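Local coordinates for protein Bd3459 (PDB 5CEC) that is a predatory endopeptidase of the D-Ala-D-Ala carboxypeptidase (S13) family that probably cuts cell-wall peptide cross-links and is bound by the immunity protein Bd3460, at residues 71-76 with 254-259; 315-320 with 326-331; 351-356 with 408-413; 369-374 with 378-383. The protein carries 1 engineered substitution. All coordinates share one frame; numbering follows the deposited sequence.

Contact 1 of 4, residues 71-76 with 254-259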
loop_
_atom_site.group_PDB
_atom_site.type_symbol
_atom_site.label_atom_id
_atom_site.label_comp_id
_atom_site.label_asym_id
_atom_site.label_seq_id
_atom_site.Cartn_x
_atom_site.Cartn_y
_atom_site.Cartn_z
ATOM N N ILE A 71 -2.819 -6.444 -6.338
ATOM C CA ILE A 71 -4.285 -6.491 -6.483
ATOM C C ILE A 71 -4.853 -7.831 -6.041
ATOM O O ILE A 71 -6.043 -7.925 -5.711
ATOM C CB ILE A 71 -4.815 -6.030 -7.844
ATOM C CG1 ILE A 71 -4.605 -7.092 -8.939
ATOM C CG2 ILE A 71 -4.289 -4.661 -8.182
ATOM C CD1 ILE A 71 -5.183 -6.693 -10.292
ATOM N N SER A 72 -3.999 -8.840 -5.911
ATOM C CA SER A 72 -4.365 -10.059 -5.201
ATOM C C SER A 72 -5.051 -9.781 -3.857
ATOM O O SER A 72 -5.891 -10.540 -3.395
ATOM C CB SER A 72 -3.123 -10.899 -4.884
ATOM O OG SER A 72 -2.513 -11.416 -6.025
ATOM N N LYS A 73 -4.611 -8.710 -3.186
ATOM C CA LYS A 73 -5.166 -8.392 -1.851
ATOM C C LYS A 73 -6.653 -8.067 -1.889
ATOM O O LYS A 73 -7.319 -8.244 -0.887
ATOM C CB LYS A 73 -4.343 -7.292 -1.176
ATOM C CG LYS A 73 -2.884 -7.653 -0.958
ATOM C CD LYS A 73 -2.154 -6.609 -0.142
ATOM C CE LYS A 73 -0.758 -7.038 0.233
ATOM N NZ LYS A 73 0.166 -7.083 -0.917
ATOM N N VAL A 74 -7.154 -7.616 -3.038
ATOM C CA VAL A 74 -8.592 -7.386 -3.148
ATOM C C VAL A 74 -9.353 -8.730 -3.145
ATOM O O VAL A 74 -10.453 -8.831 -2.611
ATOM C CB VAL A 74 -8.953 -6.554 -4.377
ATOM C CG1 VAL A 74 -10.450 -6.303 -4.409
ATOM C CG2 VAL A 74 -8.226 -5.214 -4.379
ATOM N N VAL A 75 -8.750 -9.762 -3.727
ATOM C CA VAL A 75 -9.348 -11.096 -3.712
ATOM C C VAL A 75 -9.345 -11.643 -2.286
ATOM O O VAL A 75 -10.359 -12.163 -1.786
ATOM C CB VAL A 75 -8.609 -12.051 -4.661
ATOM C CG1 VAL A 75 -9.344 -13.379 -4.733
ATOM C CG2 VAL A 75 -8.551 -11.462 -6.084
ATOM N N THR A 76 -8.224 -11.476 -1.597
ATOM C CA THR A 76 -8.155 -11.878 -0.162
ATOM C C THR A 76 -9.202 -11.104 0.681
ATOM O O THR A 76 -9.800 -11.683 1.580
ATOM C CB THR A 76 -6.731 -11.670 0.338
ATOM O OG1 THR A 76 -5.848 -12.407 -0.525
ATOM C CG2 THR A 76 -6.566 -12.113 1.774
ATOM N N TYR A 254 2.017 -8.788 5.211
ATOM C CA TYR A 254 1.840 -9.557 6.439
ATOM C C TYR A 254 0.378 -9.795 6.736
ATOM O O TYR A 254 -0.044 -10.952 7.046
ATOM C CB TYR A 254 2.527 -8.870 7.657
ATOM C CG TYR A 254 2.290 -9.582 8.957
ATOM C CD1 TYR A 254 3.122 -10.608 9.397
ATOM C CD2 TYR A 254 1.189 -9.269 9.754
ATOM C CE1 TYR A 254 2.889 -11.278 10.577
ATOM C CE2 TYR A 254 0.967 -9.937 10.946
ATOM C CZ TYR A 254 1.802 -10.942 11.365
ATOM O OH TYR A 254 1.558 -11.633 12.513
ATOM N N ILE A 255 -0.410 -8.721 6.650
ATOM C CA ILE A 255 -1.837 -8.867 6.929
ATOM C C ILE A 255 -2.475 -9.813 5.900
ATOM O O ILE A 255 -3.261 -10.705 6.247
ATOM C CB ILE A 255 -2.594 -7.526 6.965
ATOM C CG1 ILE A 255 -1.997 -6.572 8.014
ATOM C CG2 ILE A 255 -4.077 -7.714 7.235
ATOM C CD1 ILE A 255 -2.545 -5.159 7.951
ATOM N N ALA A 256 -2.158 -9.581 4.627
ATOM C CA ALA A 256 -2.823 -10.344 3.558
ATOM C C ALA A 256 -2.473 -11.832 3.668
ATOM O O ALA A 256 -3.356 -12.695 3.510
ATOM C CB ALA A 256 -2.409 -9.808 2.200
ATOM N N ASP A 257 -1.197 -12.137 3.857
ATOM C CA ASP A 257 -0.764 -13.532 3.899
ATOM C C ASP A 257 -1.351 -14.242 5.115
ATOM O O ASP A 257 -1.781 -15.381 5.024
ATOM C CB ASP A 257 0.770 -13.646 3.842
ATOM C CG ASP A 257 1.318 -13.299 2.489
ATOM O OD1 ASP A 257 0.672 -13.670 1.481
ATOM O OD2 ASP A 257 2.410 -12.715 2.422
ATOM N N ASN A 258 -1.431 -13.544 6.253
ATOM C CA ASN A 258 -1.997 -14.158 7.419
ATOM C C ASN A 258 -3.501 -14.366 7.327
ATOM O O ASN A 258 -3.987 -15.360 7.819
ATOM C CB ASN A 258 -1.575 -13.429 8.703
ATOM C CG ASN A 258 -0.202 -13.876 9.154
ATOM O OD1 ASN A 258 -0.075 -14.950 9.739
ATOM N ND2 ASN A 258 0.833 -13.121 8.786
ATOM N N LEU A 259 -4.215 -13.428 6.706
ATOM C CA LEU A 259 -5.637 -13.656 6.474
ATOM C C LEU A 259 -5.818 -14.915 5.615
ATOM O O LEU A 259 -6.669 -15.739 5.903
ATOM C CB LEU A 259 -6.300 -12.466 5.807
ATOM C CG LEU A 259 -6.613 -11.275 6.708
ATOM C CD1 LEU A 259 -7.001 -10.083 5.892
ATOM C CD2 LEU A 259 -7.692 -11.608 7.743
#

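Contact 2 of 4, residues 315-320 with 326-331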
loop_
_atom_site.group_PDB
_atom_site.type_symbol
_atom_site.label_atom_id
_atom_site.label_comp_id
_atom_site.label_asym_id
_atom_site.label_seq_id
_atom_site.Cartn_x
_atom_site.Cartn_y
_atom_site.Cartn_z
ATOM N N TYR A 315 -17.356 -6.756 -8.165
ATOM C CA TYR A 315 -18.820 -6.832 -8.090
ATOM C C TYR A 315 -19.265 -7.532 -6.821
ATOM O O TYR A 315 -20.141 -7.042 -6.073
ATOM C CB TYR A 315 -19.367 -7.578 -9.291
ATOM C CG TYR A 315 -20.843 -7.751 -9.221
ATOM C CD1 TYR A 315 -21.411 -8.818 -8.534
ATOM C CD2 TYR A 315 -21.679 -6.824 -9.812
ATOM C CE1 TYR A 315 -22.772 -8.968 -8.465
ATOM C CE2 TYR A 315 -23.046 -6.944 -9.735
ATOM C CZ TYR A 315 -23.617 -8.026 -9.058
ATOM O OH TYR A 315 -24.944 -8.190 -8.953
ATOM N N SER A 316 -18.642 -8.672 -6.540
ATOM C CA SER A 316 -18.984 -9.485 -5.374
ATOM C C SER A 316 -18.614 -8.824 -4.056
ATOM O O SER A 316 -19.364 -8.923 -3.078
ATOM C CB SER A 316 -18.372 -10.886 -5.488
ATOM O OG SER A 316 -18.925 -11.602 -6.572
ATOM N N LEU A 317 -17.446 -8.165 -3.998
ATOM C CA LEU A 317 -17.039 -7.462 -2.811
ATOM C C LEU A 317 -17.995 -6.321 -2.516
ATOM O O LEU A 317 -18.401 -6.113 -1.354
ATOM C CB LEU A 317 -15.599 -6.963 -2.987
ATOM C CG LEU A 317 -15.032 -6.148 -1.818
ATOM C CD1 LEU A 317 -15.075 -6.907 -0.492
ATOM C CD2 LEU A 317 -13.603 -5.760 -2.134
ATOM N N ASP A 318 -18.303 -5.534 -3.546
ATOM C CA ASP A 318 -19.243 -4.433 -3.403
ATOM C C ASP A 318 -20.594 -4.950 -2.874
ATOM O O ASP A 318 -21.197 -4.344 -1.969
ATOM C CB ASP A 318 -19.403 -3.693 -4.730
ATOM C CG ASP A 318 -19.585 -2.194 -4.591
ATOM O OD1 ASP A 318 -19.563 -1.642 -3.470
ATOM O OD2 ASP A 318 -19.752 -1.559 -5.658
ATOM N N LYS A 319 -21.052 -6.074 -3.408
ATOM C CA LYS A 319 -22.356 -6.633 -3.029
ATOM C C LYS A 319 -22.336 -7.027 -1.557
ATOM O O LYS A 319 -23.252 -6.669 -0.802
ATOM C CB LYS A 319 -22.707 -7.851 -3.875
ATOM C CG LYS A 319 -24.079 -8.438 -3.534
ATOM C CD LYS A 319 -24.365 -9.606 -4.440
ATOM C CE LYS A 319 -25.683 -10.255 -4.094
ATOM N NZ LYS A 319 -25.951 -11.449 -4.944
ATOM N N SER A 320 -21.275 -7.719 -1.131
ATOM C CA SER A 320 -21.179 -8.170 0.254
ATOM C C SER A 320 -21.056 -6.983 1.225
ATOM O O SER A 320 -21.680 -6.976 2.299
ATOM C CB SER A 320 -20.010 -9.139 0.416
ATOM O OG SER A 320 -20.236 -10.345 -0.332
ATOM N N TYR A 326 -21.888 -0.738 3.708
ATOM C CA TYR A 326 -20.548 -0.267 3.443
ATOM C C TYR A 326 -20.298 -0.112 1.944
ATOM O O TYR A 326 -21.045 -0.643 1.121
ATOM C CB TYR A 326 -19.493 -1.182 4.041
ATOM C CG TYR A 326 -19.556 -1.283 5.546
ATOM C CD1 TYR A 326 -19.455 -0.138 6.322
ATOM C CD2 TYR A 326 -19.626 -2.512 6.191
ATOM C CE1 TYR A 326 -19.480 -0.208 7.697
ATOM C CE2 TYR A 326 -19.621 -2.597 7.576
ATOM C CZ TYR A 326 -19.559 -1.432 8.326
ATOM O OH TYR A 326 -19.539 -1.424 9.704
ATOM N N ASP A 327 -19.231 0.615 1.621
ATOM C CA ASP A 327 -18.794 0.903 0.256
ATOM C C ASP A 327 -17.361 0.335 0.082
ATOM O O ASP A 327 -16.670 -0.028 1.072
ATOM C CB ASP A 327 -18.667 2.445 0.023
ATOM C CG ASP A 327 -19.986 3.202 0.133
ATOM O OD1 ASP A 327 -21.054 2.632 -0.077
ATOM O OD2 ASP A 327 -19.927 4.415 0.397
ATOM N N LEU A 328 -16.890 0.263 -1.161
ATOM C CA LEU A 328 -15.510 -0.181 -1.395
ATOM C C LEU A 328 -14.513 0.694 -0.613
ATOM O O LEU A 328 -13.494 0.188 -0.139
ATOM C CB LEU A 328 -15.181 -0.221 -2.881
ATOM C CG LEU A 328 -15.824 -1.342 -3.711
ATOM C CD1 LEU A 328 -15.546 -1.177 -5.175
ATOM C CD2 LEU A 328 -15.362 -2.714 -3.229
ATOM N N SER A 329 -14.832 1.986 -0.433
ATOM C CA SER A 329 -13.956 2.901 0.324
ATOM C C SER A 329 -13.826 2.570 1.821
ATOM O O SER A 329 -12.991 3.140 2.488
ATOM C CB SER A 329 -14.446 4.331 0.183
ATOM O OG SER A 329 -15.741 4.452 0.746
ATOM N N ASP A 330 -14.667 1.666 2.330
ATOM C CA ASP A 330 -14.490 1.170 3.683
ATOM C C ASP A 330 -13.406 0.126 3.841
ATOM O O ASP A 330 -12.997 -0.172 4.935
ATOM C CB ASP A 330 -15.822 0.714 4.267
ATOM C CG ASP A 330 -16.804 1.857 4.384
ATOM O OD1 ASP A 330 -16.463 2.854 5.037
ATOM O OD2 ASP A 330 -17.902 1.772 3.823
ATOM N N VAL A 331 -12.943 -0.434 2.724
ATOM C CA VAL A 331 -11.888 -1.437 2.764
ATOM C C VAL A 331 -10.737 -1.228 1.773
ATOM O O VAL A 331 -9.748 -1.941 1.856
ATOM C CB VAL A 331 -12.437 -2.873 2.594
ATOM C CG1 VAL A 331 -13.454 -3.197 3.691
ATOM C CG2 VAL A 331 -13.020 -3.093 1.210
HETATM O O HOH W 1 -18.687 0.896 -3.342
#

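Contact 3 of 4, residues 351-356 with 408-413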
loop_
_atom_site.group_PDB
_atom_site.type_symbol
_atom_site.label_atom_id
_atom_site.label_comp_id
_atom_site.label_asym_id
_atom_site.label_seq_id
_atom_site.Cartn_x
_atom_site.Cartn_y
_atom_site.Cartn_z
ATOM N N ALA A 351 -8.633 11.842 -8.547
ATOM C CA ALA A 351 -8.619 12.335 -7.176
ATOM C C ALA A 351 -10.045 12.446 -6.665
ATOM O O ALA A 351 -10.860 13.115 -7.249
ATOM C CB ALA A 351 -7.885 13.663 -7.116
ATOM N N GLY A 352 -10.306 11.789 -5.540
ATOM C CA GLY A 352 -11.598 11.836 -4.882
ATOM C C GLY A 352 -12.706 11.023 -5.510
ATOM O O GLY A 352 -13.801 10.965 -4.953
ATOM N N SER A 353 -12.471 10.475 -6.710
ATOM C CA SER A 353 -13.493 9.715 -7.443
ATOM C C SER A 353 -13.213 8.224 -7.488
ATOM O O SER A 353 -14.094 7.446 -7.822
ATOM C CB SER A 353 -13.550 10.199 -8.890
ATOM O OG SER A 353 -12.365 9.864 -9.592
ATOM N N THR A 354 -11.973 7.831 -7.225
ATOM C CA THR A 354 -11.469 6.504 -7.565
ATOM C C THR A 354 -11.055 5.779 -6.295
ATOM O O THR A 354 -10.321 6.323 -5.479
ATOM C CB THR A 354 -10.310 6.648 -8.538
ATOM O OG1 THR A 354 -10.804 7.291 -9.709
ATOM C CG2 THR A 354 -9.721 5.308 -8.929
ATOM N N THR A 355 -11.543 4.547 -6.162
ATOM C CA THR A 355 -11.221 3.665 -5.039
ATOM C C THR A 355 -10.428 2.543 -5.656
ATOM O O THR A 355 -10.962 1.854 -6.532
ATOM C CB THR A 355 -12.484 3.144 -4.343
ATOM O OG1 THR A 355 -13.333 4.258 -3.998
ATOM C CG2 THR A 355 -12.181 2.374 -3.119
ATOM N N ALA A 356 -9.195 2.316 -5.248
ATOM C CA ALA A 356 -8.332 1.415 -6.036
ATOM C C ALA A 356 -7.213 0.797 -5.212
ATOM O O ALA A 356 -6.775 1.364 -4.195
ATOM C CB ALA A 356 -7.743 2.129 -7.233
ATOM N N GLN A 408 -8.896 8.210 -18.859
ATOM C CA GLN A 408 -9.638 8.161 -20.132
ATOM C C GLN A 408 -11.009 7.532 -19.903
ATOM O O GLN A 408 -12.017 8.034 -20.434
ATOM C CB GLN A 408 -8.845 7.378 -21.185
ATOM C CG GLN A 408 -9.452 7.377 -22.583
ATOM C CD GLN A 408 -9.568 8.779 -23.179
ATOM O OE1 GLN A 408 -8.675 9.610 -23.052
ATOM N NE2 GLN A 408 -10.681 9.042 -23.824
ATOM N N LEU A 409 -11.048 6.435 -19.139
ATOM C CA LEU A 409 -12.321 5.794 -18.810
ATOM C C LEU A 409 -13.290 6.750 -18.108
ATOM O O LEU A 409 -14.497 6.805 -18.418
ATOM C CB LEU A 409 -12.083 4.514 -17.983
ATOM C CG LEU A 409 -13.328 3.773 -17.499
ATOM C CD1 LEU A 409 -14.154 3.233 -18.667
ATOM C CD2 LEU A 409 -12.927 2.637 -16.577
ATOM N N ILE A 410 -12.757 7.529 -17.185
ATOM C CA ILE A 410 -13.564 8.539 -16.505
ATOM C C ILE A 410 -14.067 9.625 -17.481
ATOM O O ILE A 410 -15.252 9.983 -17.442
ATOM C CB ILE A 410 -12.754 9.172 -15.325
ATOM C CG1 ILE A 410 -12.584 8.152 -14.205
ATOM C CG2 ILE A 410 -13.481 10.408 -14.791
ATOM C CD1 ILE A 410 -11.549 8.551 -13.183
ATOM N N ASN A 411 -13.177 10.109 -18.352
ATOM C CA ASN A 411 -13.498 11.119 -19.370
ATOM C C ASN A 411 -14.685 10.665 -20.200
ATOM O O ASN A 411 -15.601 11.450 -20.499
ATOM C CB ASN A 411 -12.327 11.338 -20.389
ATOM C CG ASN A 411 -11.135 12.102 -19.833
ATOM O OD1 ASN A 411 -11.197 12.747 -18.777
ATOM N ND2 ASN A 411 -9.997 12.031 -20.588
ATOM N N GLN A 412 -14.664 9.386 -20.585
ATOM C CA GLN A 412 -15.679 8.813 -21.466
ATOM C C GLN A 412 -16.997 8.517 -20.777
ATOM O O GLN A 412 -17.985 8.177 -21.444
ATOM C CB GLN A 412 -15.135 7.563 -22.138
ATOM C CG GLN A 412 -14.043 7.923 -23.115
ATOM C CD GLN A 412 -13.330 6.723 -23.683
ATOM O OE1 GLN A 412 -13.360 5.635 -23.112
ATOM N NE2 GLN A 412 -12.686 6.912 -24.812
ATOM N N ASN A 413 -17.042 8.730 -19.460
ATOM C CA ASN A 413 -18.290 8.592 -18.687
ATOM C C ASN A 413 -18.689 9.909 -17.998
ATOM O O ASN A 413 -19.266 9.902 -16.892
ATOM C CB ASN A 413 -18.079 7.448 -17.687
ATOM C CG ASN A 413 -18.185 6.110 -18.361
ATOM O OD1 ASN A 413 -19.284 5.641 -18.595
ATOM N ND2 ASN A 413 -17.060 5.520 -18.730
#

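Contact 4 of 4, residues 369-374 with 378-383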
loop_
_atom_site.group_PDB
_atom_site.type_symbol
_atom_site.label_atom_id
_atom_site.label_comp_id
_atom_site.label_asym_id
_atom_site.label_seq_id
_atom_site.Cartn_x
_atom_site.Cartn_y
_atom_site.Cartn_z
ATOM N N GLY A 369 -10.257 -1.401 -9.227
ATOM C CA GLY A 369 -11.119 -0.665 -8.312
ATOM C C GLY A 369 -12.358 -0.169 -9.003
ATOM O O GLY A 369 -12.873 -0.781 -9.969
ATOM N N SER A 370 -12.857 0.937 -8.476
ATOM C CA SER A 370 -14.005 1.604 -9.031
ATOM C C SER A 370 -13.705 3.066 -9.282
ATOM O O SER A 370 -12.936 3.722 -8.550
ATOM C CB SER A 370 -15.199 1.487 -8.080
ATOM O OG SER A 370 -14.998 2.253 -6.907
ATOM N N VAL A 371 -14.336 3.578 -10.335
ATOM C CA VAL A 371 -14.375 5.009 -10.583
ATOM C C VAL A 371 -15.806 5.512 -10.479
ATOM O O VAL A 371 -16.733 4.853 -10.957
ATOM C CB VAL A 371 -13.754 5.396 -11.957
ATOM C CG1 VAL A 371 -12.252 5.087 -12.007
ATOM C CG2 VAL A 371 -14.450 4.745 -13.139
ATOM N N SER A 372 -15.972 6.664 -9.814
ATOM C CA SER A 372 -17.246 7.327 -9.658
ATOM C C SER A 372 -17.255 8.426 -10.713
ATOM O O SER A 372 -16.399 9.313 -10.714
ATOM C CB SER A 372 -17.378 7.907 -8.257
ATOM O OG SER A 372 -18.580 8.642 -8.143
ATOM N N THR A 373 -18.189 8.299 -11.638
ATOM C CA THR A 373 -18.314 9.206 -12.782
ATOM C C THR A 373 -19.677 9.886 -12.798
ATOM O O THR A 373 -20.575 9.496 -12.051
ATOM C CB THR A 373 -18.064 8.440 -14.103
ATOM O OG1 THR A 373 -19.206 7.636 -14.436
ATOM C CG2 THR A 373 -16.823 7.528 -14.006
ATOM N N LYS A 374 -19.841 10.885 -13.677
ATOM C CA LYS A 374 -21.152 11.473 -13.944
ATOM C C LYS A 374 -22.176 10.400 -14.290
ATOM O O LYS A 374 -23.315 10.507 -13.884
ATOM C CB LYS A 374 -21.066 12.490 -15.086
ATOM C CG LYS A 374 -22.339 13.288 -15.354
ATOM C CD LYS A 374 -22.055 14.522 -16.204
ATOM C CE LYS A 374 -21.238 15.568 -15.434
ATOM N NZ LYS A 374 -21.507 16.974 -15.866
ATOM N N ILE A 378 -18.217 2.645 -11.895
ATOM C CA ILE A 378 -17.707 1.710 -12.895
ATOM C C ILE A 378 -16.546 0.924 -12.297
ATOM O O ILE A 378 -15.577 1.513 -11.792
ATOM C CB ILE A 378 -17.247 2.419 -14.165
ATOM C CG1 ILE A 378 -18.328 3.340 -14.725
ATOM C CG2 ILE A 378 -16.798 1.410 -15.223
ATOM C CD1 ILE A 378 -17.844 4.200 -15.832
ATOM N N TYR A 379 -16.603 -0.411 -12.369
ATOM C CA TYR A 379 -15.461 -1.248 -11.970
ATOM C C TYR A 379 -14.434 -1.323 -13.089
ATOM O O TYR A 379 -14.784 -1.327 -14.276
ATOM C CB TYR A 379 -15.917 -2.693 -11.672
ATOM C CG TYR A 379 -17.020 -2.793 -10.648
ATOM C CD1 TYR A 379 -16.867 -2.236 -9.382
ATOM C CD2 TYR A 379 -18.228 -3.437 -10.930
ATOM C CE1 TYR A 379 -17.865 -2.311 -8.438
ATOM C CE2 TYR A 379 -19.227 -3.523 -9.986
ATOM C CZ TYR A 379 -19.062 -2.943 -8.748
ATOM O OH TYR A 379 -20.071 -3.003 -7.814
ATOM N N PHE A 380 -13.157 -1.370 -12.727
ATOM C CA PHE A 380 -12.112 -1.511 -13.723
ATOM C C PHE A 380 -10.970 -2.354 -13.199
ATOM O O PHE A 380 -10.780 -2.482 -11.991
ATOM C CB PHE A 380 -11.573 -0.113 -14.126
ATOM C CG PHE A 380 -10.708 0.526 -13.079
ATOM C CD1 PHE A 380 -9.355 0.259 -13.039
ATOM C CD2 PHE A 380 -11.259 1.329 -12.078
ATOM C CE1 PHE A 380 -8.564 0.799 -12.041
ATOM C CE2 PHE A 380 -10.476 1.843 -11.081
ATOM C CZ PHE A 380 -9.136 1.583 -11.071
ATOM N N ALA A 381 -10.200 -2.884 -14.134
ATOM C CA ALA A 381 -8.911 -3.508 -13.830
ATOM C C ALA A 381 -7.971 -3.303 -14.990
ATOM O O ALA A 381 -8.371 -3.432 -16.159
ATOM C CB ALA A 381 -9.034 -4.966 -13.478
ATOM N N VAL A 382 -6.733 -2.933 -14.659
ATOM C CA VAL A 382 -5.681 -2.725 -15.668
ATOM C C VAL A 382 -4.479 -3.571 -15.295
ATOM O O VAL A 382 -3.943 -3.423 -14.189
ATOM C CB VAL A 382 -5.227 -1.243 -15.765
ATOM C CG1 VAL A 382 -4.314 -1.040 -16.963
ATOM C CG2 VAL A 382 -6.409 -0.293 -15.820
ATOM N N LEU A 383 -4.093 -4.462 -16.216
ATOM C CA LEU A 383 -2.998 -5.393 -15.996
ATOM C C LEU A 383 -1.925 -5.049 -17.017
ATOM O O LEU A 383 -2.116 -5.283 -18.205
ATOM C CB LEU A 383 -3.452 -6.841 -16.132
ATOM C CG LEU A 383 -4.667 -7.231 -15.289
ATOM C CD1 LEU A 383 -5.052 -8.674 -15.578
ATOM C CD2 LEU A 383 -4.438 -7.038 -13.819
#

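Contact 1 of 4, residues 71-76 with 254-259
Lys73, Thr76, Ala256 and Leu259 form a small, buried helix-helix contact in the core of the chain, where the start of helix 72-84 faces helix 253-262. The short axes come no closer than 10.0 Å and diverge by 45°, so side chains rather than backbones bridge the gap. The Ala256 methyl lies alongside the aliphatic part of Lys73: its CB is 3.9 Å from Lys73 CG and 3.8 Å from Lys73 CE. The lysine chain runs straight past this methyl and bends only at its last torsion (chi4 70°). That bend delivers NZ to a polar site outside the two segments, where it bonds to Ser70 OG, Asn253 OD1 and Ser290 O. Ser70 and Lys73 fit the SxxK motif of penicillin-recognising enzymes, and Ser251 to Asn253 the SxN motif, so the packing probably joins two walls of the active site; a sulfate about 5 Å from the Lys73 side chain is consistent with a pocket. One turn further on, Thr76 directs its methyl across the interface, with CG2 3.7 Å from Ala256 O and 4.1 Å from Leu259 CB. Its hydroxyl turns elsewhere, to Gly289 O, which satisfies a buried polar atom. Within the second helix, Asn258 ND2 bonds to Tyr254 O at 2.9 Å with an N-H...O angle of 160°. The backbone N of Asn258 reaches that oxygen from the opposite face of the carbonyl plane, and ND2 also sits above one face of the Tyr254 ring, offset toward its rim.

Contact 2 of 4, residues 315-320 with 326-331
Leu317 and Leu328 make the apolar half of this contact, in which helix 307-322 is met by the loop that follows it. The CD2 methyl of Leu328 sits against the branch point of Leu317, 3.7 Å from both Leu317 CG and Leu317 CD2, and the two side chains lie at a slant to one another. Leu317 CG is anti to the backbone N (chi1 178°), which sends its branch out toward the loop; there CD2 also reaches Val331 CG2, more loosely, at 4.3 Å. A mixed contact follows next door: Asp318 comes across Leu328 at about a right angle, with OD1 3.8 Å from Leu328 CG.

The polar link is indirect. One water gives a proton to Asp318 OD1 at 2.7 Å and accepts the N-H of Leu328 at 2.9 Å, so the carboxylate holds the loop backbone through a single solvent molecule. The other carboxylate oxygen, Asp318 OD2, bonds to Tyr379 OH and lies close to the carboxylate of Glu377, a like charge that might raise the proton affinity of the pair. Inside the loop, Asp330 OD2 takes the backbone N-H of Asp327 at 2.8 Å, nearly straight at 172°, on the anti side of the carboxylate. With Asp330 N bonded back to Asp327 O, this closes a tight turn over residues whose backbone angles are helical.

In the fold, the turn leads from helix 307-322 into strand 333-334 at the border of the main antiparallel sheet; helix 72-84 packs on Leu317 through Val74, Thr77 and Val81, and Leu321 of helix 307-322 also packs on Leu328 and Val331.

Contact 3 of 4, residues 351-356 with 408-413
Ile410 meets Ser353 and Thr354 with a single methyl, CD1, in a contact between the last long helix, 394-411, and the start of strand 354-361. The helix covers one face of the antiparallel sheet characteristic of penicillin-recognising enzymes. CD1 approaches both hydroxyls, 3.8 Å from Thr354 OG1 and 3.9 Å from Ser353 OG, and the Thr354 and Ile410 side chains slant past one another. The isoleucine is extended: CG1 lies anti to the carbonyl carbon and chi2 is 166°, which carries the methyl to the strand although the nearest CA atoms, of Ser353 and Ile410, are 9.1 Å apart. The small buried area, 64 Å², agrees with this point-like touch. Both hydroxyls have polar partners away from the helix: Ser353 OG bonds to Val349 O, and Thr354 OG1 makes a weak bond to Met350 O. Val371 of the adjacent strand 364-373 also touches Ile410. Elsewhere on the helix, Asn411 ND2 bonds to Arg173 O of the Bd3460 chain and Gln408 NE2 to Ala207 O of that chain. Past the last turn the side chain of Asn413 folds back on the helix, its ND2 bonding to Leu409 O at 2.9 Å with an N-H...O angle of 170°.

Contact 4 of 4, residues 369-374 with 378-383
Phe380 and Gly369 form the tightest part of this contact. The phenyl ring lies against the neighbouring backbone, CE2 3.5 Å from Gly369 C, with Gly369 N 3.6 Å above the ring plane, offset toward the rim. Phe380 CG sits between its backbone N and carbonyl carbon (chi1 74°), which swings the ring across the strand, and Gly369 leaves room for it; with phi at 159°, a CB there would be jammed against the preceding carbonyl O and near Phe380 CE2. Val371 CG1 abuts the same ring, 3.8 Å from Phe380 CE2. These are the two strands of a beta hairpin, 364-373 and 376-385, in the main antiparallel sheet. Gly369 with Phe380 and Val371 with Ile378 are hydrogen-bonded pairs, each making two bonds; Val371 N to Ile378 O and Ile378 N to Val371 O both measure 2.8 Å. Between them Ser370 faces Tyr379 as a non-hydrogen-bonded pair, CA atoms 4.3 Å apart, on the face toward helix 307-322. Val406 and Leu409 of helix 394-411 cover Phe380 on the other face. Toward the hairpin turn the packing thins: Thr373 CG2 still meets Ile378 CD1 at 3.9 Å, crossing at about a right angle, but Ser372 is partly exposed and Lys374 exposed.

In the fold
Contacts 3 and 4 share the main sheet, centres about 6 Å apart, with Ser353 O 2.8 Å from Ser372 N (probable hydrogen bond). Contact 2 packs on the face bearing Ser370 and Tyr379, opposite the Val371 and Phe380 face covered by helix 394-411; Asp318 OD2, 2.6 Å from Tyr379 OH, makes a probable hydrogen bond. Contact 1 touches contacts 2 and 4 through apolar side chains, Val74 CG1 to Leu317 CD2 at 3.9 Å and Ile71 CD1 to Leu383 CD2 at 3.6 Å, but not contact 3, whose nearest atoms are about 6 Å away. It alone carries a residue of the probable SxxK site; the helix segment of contact 3 meets Bd3460 through Gln408 and Asn411.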